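Malyl-CoA lyase/beta-methylmalyl-CoA lyase (Methylobacterium extorquens, PDB 5UGR) is a magnesium-binding lyase of the HpcH/HpaI aldolase/citrate lyase family, built on a TIM barrel. Local coordinates at residues A9-H14 with L314-D319; R157-S162 with G221-D226. All blocks are in the same frame, centred on the assembly; numbering follows the deposited sequence.

Interaction 1 is a surface contact between the loop preceding strand 16-21 and helix 305-322 near the C-terminus; interaction 2 is fully buried and joins two adjacent parallel strands, 158-163 and 223-226, of the barrel wall. The first has a single direct hydrogen bond, lysine to carbonyl, supplemented by two bridging waters and a few carbon contacts. The second combines a regular strand ladder with a salt bridge on one face and leucine and methionine packing on the other. Their centres lie about 12 Å apart and they share no backbone element, yet they meet: Arg12 forms a salt bridge with Glu159, and His14 probably hydrogen-bonds Arg223, fastening the loop to the N-terminal ends of the strands.

Interaction 1 of 2, residues A9-H14 with L314-D319; sequences ATPRLH and LIQKAD
Gln316 lies beside Pro11, the two side chains pointing the same way, at the surface where the loop leading into the first barrel strand, 16-21, meets the C-terminal helix 305-322. Its CB packs 3.9 Å from the ring atom CG of Pro11 (one of two conformers), with Pro11 CB equally near; CG of Gln316, anti to its own carbonyl carbon (chi1 -74°), runs on alongside the ring. Beside these carbon contacts, a water links the backbones, donating to Pro11 O and, over 3.2 Å, to Gln316 O. The next residue, Lys317, supplies most of the contact. Its chain is bent at chi2, chi3 and chi4, which lays the methylenes against the loop carbonyls: CG sits 3.5 Å from Arg12 O and CD 3.7 Å from Pro11 O. The ammonium then donates to Arg12 O, with NZ at 3.0 Å, approaching at a C=O...N angle of 136° and tilted 35° from the carbonyl plane. NZ also gives a hydrogen bond to a second water, 2.9 Å away, which in turn donates to Thr10 O. Farther along the loop, CD1 of Leu13 comes within 3.8 Å of Lys317 O, and the same side chain touches Ala320 and Met321. Two loop carbonyls thus share the lysine, one directly and one through water, while its salt bridge to Glu251 probably balances the positive charge of this buried side chain.

Interaction 2 of 2, residues R157-S162 with G221-D226; sequences RLEAMS and GLRPID
Glu159 and Arg223 run side by side, each with CG anti to its own carbonyl carbon. The glutamate continues extended, whereas the arginine bends at chi3 (-72°), turning NE out of line. The guanidinium then meets Glu159 OE2 edge-on in its own plane, NH1 at 2.9 Å and NH2 at 3.1 Å. Both nitrogens reach this one oxygen on its anti side, and the carboxylate plane stands 77° from the guanidinium. OE2 also pairs with Arg12, so donors from two residues grip it, while Arg223 NE is probably hydrogen-bonded to His14. The backbone O of Glu159 lies over one guanidinium face, offset toward the rim, and accepts the N-H of Arg223 (O to N 2.9 Å) in an almost straight bond (169°). The parallel ladder continues from Met161 N to Arg223 O at 3.0 Å and from Ile225 N to Met161 O at 2.9 Å. On the other side of the ladder Leu222 crosses Leu158 at about a right angle, its CD1 lying 3.7 Å from Leu158 CD2 and 3.9 Å from Met161 CG. Ser162 OG packs 3.6 Å from Ile225 CB and is hydrogen-bonded to Glu136 and Trp254. These are the sixth and seventh strands of the TIM barrel: Ala160, Ser162, Arg223 and Ile225 share one face, where Ser162 and Ile225 reach Glu17 of strand 16-21, while Met161 and Pro224 face helix 207-220, which leads into strand 223-226.

Interaction 1 of 2, residues A9-H14 with L314-D319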
ATOM      1  N   ALA A   9       7.708  17.968  15.397  1.00 20.83           N
ATOM      2  CA  ALA A   9       7.016  17.832  16.670  1.00 18.93           C
ATOM      3  C   ALA A   9       7.327  18.980  17.606  1.00 20.29           C
ATOM      4  O   ALA A   9       8.360  19.635  17.529  1.00 20.23           O
ATOM      5  CB  ALA A   9       7.368  16.503  17.328  1.00 20.88           C
ATOM      6  N   THR A  10       6.477  19.108  18.604  1.00 20.50           N
ATOM      7  CA  THR A  10       6.683  20.026  19.710  1.00 21.28           C
ATOM      8  C   THR A  10       8.110  19.984  20.196  1.00 18.39           C
ATOM      9  O   THR A  10       8.555  18.884  20.569  1.00 21.38           O
ATOM     10  CB  THR A  10       5.756  19.536  20.884  1.00 22.65           C
ATOM     11  OG1 THR A  10       4.368  19.573  20.439  1.00 25.60           O
ATOM     12  CG2 THR A  10       5.875  20.447  22.022  1.00 31.55           C
ATOM     13  N   PRO A  11       8.846  21.123  20.236  0.50 20.70           N
ATOM     14  CA  PRO A  11      10.315  21.069  20.443  0.50 18.54           C
ATOM     15  C   PRO A  11      10.827  21.098  21.913  0.50 20.36           C
ATOM     16  O   PRO A  11      11.324  22.134  22.361  0.50 23.05           O
ATOM     17  CB  PRO A  11      10.816  22.299  19.668  0.50 21.49           C
ATOM     18  CG  PRO A  11       9.690  23.283  19.753  0.50 23.20           C
ATOM     19  CD  PRO A  11       8.402  22.478  19.870  0.50 21.41           C
ATOM     20  N   ARG A  12      10.836  19.969  22.588  1.00 18.21           N
ATOM     21  CA  ARG A  12      11.239  19.869  24.010  1.00 15.68           C
ATOM     22  C   ARG A  12      12.695  19.522  24.112  1.00 16.16           C
ATOM     23  O   ARG A  12      13.248  18.804  23.261  1.00 18.23           O
ATOM     24  CB  ARG A  12      10.456  18.787  24.723  1.00 15.57           C
ATOM     25  CG  ARG A  12       8.940  18.870  24.562  1.00 14.95           C
ATOM     26  CD  ARG A  12       8.196  17.857  25.407  1.00 15.34           C
ATOM     27  NE  ARG A  12       6.805  17.709  25.002  1.00 15.47           N
ATOM     28  CZ  ARG A  12       5.737  18.069  25.706  1.00 15.78           C
ATOM     29  NH1 ARG A  12       5.818  18.785  26.852  1.00 17.85           N
ATOM     30  NH2 ARG A  12       4.568  17.755  25.232  1.00 16.38           N
ATOM     31  N   LEU A  13      13.295  19.953  25.237  1.00 16.63           N
ATOM     32  CA  LEU A  13      14.642  19.564  25.621  1.00 17.19           C
ATOM     33  C   LEU A  13      14.580  18.157  26.204  1.00 17.11           C
ATOM     34  O   LEU A  13      13.750  17.857  27.039  1.00 18.39           O
ATOM     35  CB  LEU A  13      15.205  20.552  26.648  1.00 20.07           C
ATOM     36  CG  LEU A  13      16.606  20.265  27.111  1.00 21.60           C
ATOM     37  CD1 LEU A  13      17.629  20.484  26.034  1.00 21.90           C
ATOM     38  CD2 LEU A  13      16.954  21.210  28.256  1.00 22.95           C
ATOM     39  N   HIS A  14      15.390  17.259  25.673  1.00 16.02           N
ATOM     40  CA  HIS A  14      15.263  15.833  25.940  1.00 15.33           C
ATOM     41  C   HIS A  14      16.636  15.139  25.959  1.00 17.00           C
ATOM     42  O   HIS A  14      16.850  14.113  25.314  1.00 20.87           O
ATOM     43  CB  HIS A  14      14.346  15.265  24.854  1.00 15.59           C
ATOM     44  CG  HIS A  14      13.777  13.936  25.142  1.00 14.63           C
ATOM     45  ND1 HIS A  14      12.604  13.503  24.550  1.00 16.52           N
ATOM     46  CD2 HIS A  14      14.186  12.934  25.941  1.00 16.38           C
ATOM     47  CE1 HIS A  14      12.313  12.303  25.001  1.00 15.95           C
ATOM     48  NE2 HIS A  14      13.270  11.931  25.824  1.00 15.26           N
ATOM     49  N   LEU A 314      16.186  23.595  17.102  1.00 20.61           N
ATOM     50  CA  LEU A 314      17.416  23.599  17.892  0.50 20.23           C
ATOM     51  C   LEU A 314      17.467  24.793  18.843  1.00 22.58           C
ATOM     52  O   LEU A 314      17.917  24.658  19.993  1.00 24.07           O
ATOM     53  CB  LEU A 314      18.657  23.579  17.025  0.50 19.09           C
ATOM     54  CG  LEU A 314      19.990  23.536  17.778  0.50 18.73           C
ATOM     55  CD1 LEU A 314      20.074  22.294  18.649  0.50 20.83           C
ATOM     56  CD2 LEU A 314      21.112  23.587  16.756  0.50 17.97           C
ATOM     57  N   ILE A 315      17.022  25.952  18.378  1.00 20.22           N
ATOM     58  CA  ILE A 315      16.996  27.135  19.226  1.00 18.82           C
ATOM     59  C   ILE A 315      16.039  27.002  20.388  1.00 22.16           C
ATOM     60  O   ILE A 315      16.337  27.442  21.505  1.00 25.54           O
ATOM     61  CB  ILE A 315      16.755  28.400  18.430  1.00 21.41           C
ATOM     62  CG1 ILE A 315      17.966  28.717  17.535  1.00 23.65           C
ATOM     63  CG2 ILE A 315      16.488  29.595  19.350  1.00 26.57           C
ATOM     64  CD1 ILE A 315      19.352  28.601  18.170  1.00 28.03           C
ATOM     65  N   GLN A 316      14.883  26.395  20.152  1.00 24.41           N
ATOM     66  CA  GLN A 316      13.938  26.231  21.252  1.00 29.17           C
ATOM     67  C   GLN A 316      14.570  25.388  22.361  1.00 26.59           C
ATOM     68  O   GLN A 316      14.372  25.639  23.545  1.00 30.92           O
ATOM     69  CB  GLN A 316      12.588  25.631  20.768  1.00 35.79           C
ATOM     70  CG  GLN A 316      11.674  26.609  19.984  1.00 38.27           C
ATOM     71  CD  GLN A 316      11.256  27.878  20.733  1.00 41.18           C
ATOM     72  OE1 GLN A 316      11.391  28.984  20.187  1.00 60.51           O
ATOM     73  NE2 GLN A 316      10.741  27.740  21.961  1.00 41.17           N
ATOM     74  N   LYS A 317      15.294  24.362  21.957  1.00 28.73           N
ATOM     75  CA  LYS A 317      16.077  23.505  22.858  1.00 31.57           C
ATOM     76  C   LYS A 317      17.234  24.220  23.608  1.00 28.78           C
ATOM     77  O   LYS A 317      17.396  24.063  24.844  1.00 30.31           O
ATOM     78  CB  LYS A 317      16.554  22.231  22.100  1.00 39.17           C
ATOM     79  CG  LYS A 317      15.534  21.078  21.977  1.00 50.43           C
ATOM     80  CD  LYS A 317      14.552  21.178  20.801  1.00 41.43           C
ATOM     81  CE  LYS A 317      14.494  19.963  19.878  1.00 41.68           C
ATOM     82  NZ  LYS A 317      13.569  18.850  20.299  1.00 27.21           N
ATOM     83  N   ALA A 318      18.004  25.044  22.891  1.00 25.20           N
ATOM     84  CA  ALA A 318      19.059  25.862  23.493  1.00 26.72           C
ATOM     85  C   ALA A 318      18.480  26.870  24.490  1.00 25.30           C
ATOM     86  O   ALA A 318      19.037  27.136  25.565  1.00 25.56           O
ATOM     87  CB  ALA A 318      19.848  26.593  22.407  1.00 27.89           C
ATOM     88  N   ASP A 319      17.336  27.432  24.130  1.00 21.53           N
ATOM     89  CA  ASP A 319      16.701  28.433  24.992  1.00 21.80           C
ATOM     90  C   ASP A 319      16.266  27.756  26.275  1.00 24.13           C
ATOM     91  O   ASP A 319      16.335  28.341  27.348  1.00 25.53           O
ATOM     92  CB  ASP A 319      15.481  29.043  24.299  1.00 27.99           C
ATOM     93  CG  ASP A 319      15.854  30.017  23.150  1.00 28.45           C
ATOM     94  OD1 ASP A 319      17.075  30.375  22.949  1.00 27.44           O
ATOM     95  OD2 ASP A 319      14.869  30.476  22.499  1.00 44.87           O
TER
HETATM   96  O   HOH W   1      10.974  17.814  19.371  1.00 24.94           O
HETATM   97  O   HOH W   2      11.892  23.809  24.510  1.00 34.99           O

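Interaction 2 of 2, residues R157-S162 with G221-D226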
ATOM      1  N   ARG A 157       0.111  13.530  17.851  1.00 13.25           N
ATOM      2  CA  ARG A 157       0.719  13.618  19.173  1.00 13.68           C
ATOM      3  C   ARG A 157       2.111  13.124  19.268  1.00 11.89           C
ATOM      4  O   ARG A 157       2.780  13.374  20.264  1.00 13.83           O
ATOM      5  CB  ARG A 157      -0.099  12.886  20.230  1.00 13.20           C
ATOM      6  CG  ARG A 157      -1.546  13.309  20.390  1.00 13.97           C
ATOM      7  CD  ARG A 157      -2.238  12.481  21.460  1.00 14.05           C
ATOM      8  NE  ARG A 157      -3.629  12.795  21.605  1.00 14.94           N
ATOM      9  CZ  ARG A 157      -4.143  13.710  22.429  1.00 15.91           C
ATOM     10  NH1 ARG A 157      -3.375  14.409  23.254  1.00 16.44           N
ATOM     11  NH2 ARG A 157      -5.459  13.885  22.429  1.00 17.37           N
ATOM     12  N   LEU A 158       2.556  12.331  18.276  1.00 11.99           N
ATOM     13  CA  LEU A 158       3.834  11.675  18.396  1.00 11.88           C
ATOM     14  C   LEU A 158       4.973  12.678  18.300  1.00 12.41           C
ATOM     15  O   LEU A 158       5.033  13.500  17.376  1.00 14.62           O
ATOM     16  CB  LEU A 158       3.979  10.584  17.315  1.00 13.11           C
ATOM     17  CG  LEU A 158       5.190   9.663  17.433  1.00 13.42           C
ATOM     18  CD1 LEU A 158       5.213   8.955  18.770  1.00 14.38           C
ATOM     19  CD2 LEU A 158       5.137   8.622  16.298  1.00 14.84           C
ATOM     20  N   GLU A 159       5.865  12.609  19.281  1.00 11.68           N
ATOM     21  CA  GLU A 159       7.018  13.484  19.406  1.00 12.68           C
ATOM     22  C   GLU A 159       8.387  12.836  19.378  1.00 11.56           C
ATOM     23  O   GLU A 159       9.367  13.526  19.050  1.00 13.82           O
ATOM     24  CB  GLU A 159       6.980  14.296  20.712  1.00 13.61           C
ATOM     25  CG  GLU A 159       5.717  15.088  20.926  1.00 13.77           C
ATOM     26  CD  GLU A 159       5.758  15.922  22.217  1.00 14.30           C
ATOM     27  OE1 GLU A 159       4.643  16.281  22.692  1.00 16.48           O
ATOM     28  OE2 GLU A 159       6.886  16.182  22.722  1.00 15.30           O
ATOM     29  N   ALA A 160       8.489  11.548  19.695  1.00 11.98           N
ATOM     30  CA  ALA A 160       9.800  10.952  20.017  1.00 12.12           C
ATOM     31  C   ALA A 160       9.691   9.440  19.955  1.00 13.41           C
ATOM     32  O   ALA A 160       8.610   8.881  20.182  1.00 12.91           O
ATOM     33  CB  ALA A 160      10.216  11.372  21.417  1.00 12.82           C
ATOM     34  N   MET A 161      10.829   8.797  19.679  1.00 12.54           N
ATOM     35  CA  MET A 161      10.942   7.339  19.754  0.50 12.22           C
ATOM     36  C   MET A 161      12.169   7.016  20.596  1.00 13.07           C
ATOM     37  O   MET A 161      13.228   7.646  20.403  1.00 13.52           O
ATOM     38  CB  MET A 161      11.101   6.685  18.364  0.50 12.46           C
ATOM     39  CG  MET A 161      10.206   7.219  17.264  0.50 15.10           C
ATOM     40  SD  MET A 161      10.370   6.360  15.660  0.50 18.22           S
ATOM     41  CE  MET A 161       8.698   5.776  15.658  0.50 14.71           C
ATOM     42  N   SER A 162      11.998   6.034  21.506  1.00 12.23           N
ATOM     43  CA  SER A 162      13.121   5.518  22.262  1.00 12.54           C
ATOM     44  C   SER A 162      13.484   4.118  21.770  1.00 11.26           C
ATOM     45  O   SER A 162      12.584   3.307  21.565  1.00 12.72           O
ATOM     46  CB  SER A 162      12.802   5.418  23.749  1.00 13.44           C
ATOM     47  OG  SER A 162      12.820   6.689  24.414  1.00 13.21           O
ATOM     48  N   GLY A 221      10.051  14.211  11.763  1.00 13.93           N
ATOM     49  CA  GLY A 221       9.979  15.321  12.726  1.00 14.46           C
ATOM     50  C   GLY A 221      10.027  14.968  14.207  1.00 14.39           C
ATOM     51  O   GLY A 221       9.605  15.780  15.036  1.00 16.97           O
ATOM     52  N   LEU A 222      10.485  13.760  14.506  1.00 12.55           N
ATOM     53  CA  LEU A 222      10.527  13.260  15.882  1.00 12.22           C
ATOM     54  C   LEU A 222      11.919  13.308  16.501  1.00 13.02           C
ATOM     55  O   LEU A 222      12.921  13.293  15.811  1.00 14.48           O
ATOM     56  CB  LEU A 222      10.038  11.816  15.912  1.00 12.32           C
ATOM     57  CG  LEU A 222       8.760  11.488  15.153  1.00 12.85           C
ATOM     58  CD1 LEU A 222       8.419  10.007  15.231  1.00 14.01           C
ATOM     59  CD2 LEU A 222       7.597  12.339  15.589  1.00 14.21           C
ATOM     60  N   ARG A 223      11.970  13.253  17.850  1.00 11.86           N
ATOM     61  CA  ARG A 223      13.225  13.152  18.603  1.00 12.72           C
ATOM     62  C   ARG A 223      13.686  11.689  18.671  1.00 12.88           C
ATOM     63  O   ARG A 223      12.925  10.875  19.193  1.00 12.77           O
ATOM     64  CB  ARG A 223      13.046  13.704  20.017  1.00 14.27           C
ATOM     65  CG  ARG A 223      12.527  15.125  20.111  1.00 15.69           C
ATOM     66  CD  ARG A 223      12.506  15.615  21.542  1.00 17.49           C
ATOM     67  NE  ARG A 223      11.498  15.034  22.391  1.00 15.34           N
ATOM     68  CZ  ARG A 223      10.229  15.462  22.479  1.00 14.53           C
ATOM     69  NH1 ARG A 223       9.400  14.884  23.385  1.00 15.98           N
ATOM     70  NH2 ARG A 223       9.773  16.420  21.667  1.00 18.16           N
ATOM     71  N   PRO A 224      14.921  11.381  18.226  1.00 13.63           N
ATOM     72  CA  PRO A 224      15.456  10.037  18.420  1.00 13.98           C
ATOM     73  C   PRO A 224      16.209   9.963  19.756  1.00 13.27           C
ATOM     74  O   PRO A 224      17.190  10.710  19.970  1.00 13.21           O
ATOM     75  CB  PRO A 224      16.431   9.882  17.250  1.00 13.45           C
ATOM     76  CG  PRO A 224      16.703  11.240  16.691  1.00 16.17           C
ATOM     77  CD  PRO A 224      15.824  12.226  17.401  1.00 15.07           C
ATOM     78  N   ILE A 225      15.764   9.005  20.592  1.00 12.38           N
ATOM     79  CA  ILE A 225      16.269   8.853  21.961  1.00 13.35           C
ATOM     80  C   ILE A 225      16.815   7.447  22.119  1.00 12.14           C
ATOM     81  O   ILE A 225      16.166   6.455  21.735  1.00 12.75           O
ATOM     82  CB  ILE A 225      15.147   9.098  23.021  1.00 13.54           C
ATOM     83  CG1 ILE A 225      14.421  10.422  22.742  1.00 13.21           C
ATOM     84  CG2 ILE A 225      15.745   9.040  24.409  1.00 13.58           C
ATOM     85  CD1 ILE A 225      15.256  11.659  22.814  1.00 15.18           C
ATOM     86  N   ASP A 226      18.014   7.336  22.720  1.00 12.06           N
ATOM     87  CA  ASP A 226      18.616   6.026  22.969  1.00 14.33           C
ATOM     88  C   ASP A 226      18.167   5.526  24.326  1.00 13.96           C
ATOM     89  O   ASP A 226      17.990   6.323  25.263  1.00 13.92           O
ATOM     90  CB  ASP A 226      20.148   6.171  22.924  1.00 13.54           C
ATOM     91  CG  ASP A 226      20.885   4.848  22.844  1.00 14.55           C
ATOM     92  OD1 ASP A 226      20.303   3.859  22.320  1.00 14.81           O
ATOM     93  OD2 ASP A 226      22.023   4.810  23.400  1.00 15.65           O
TER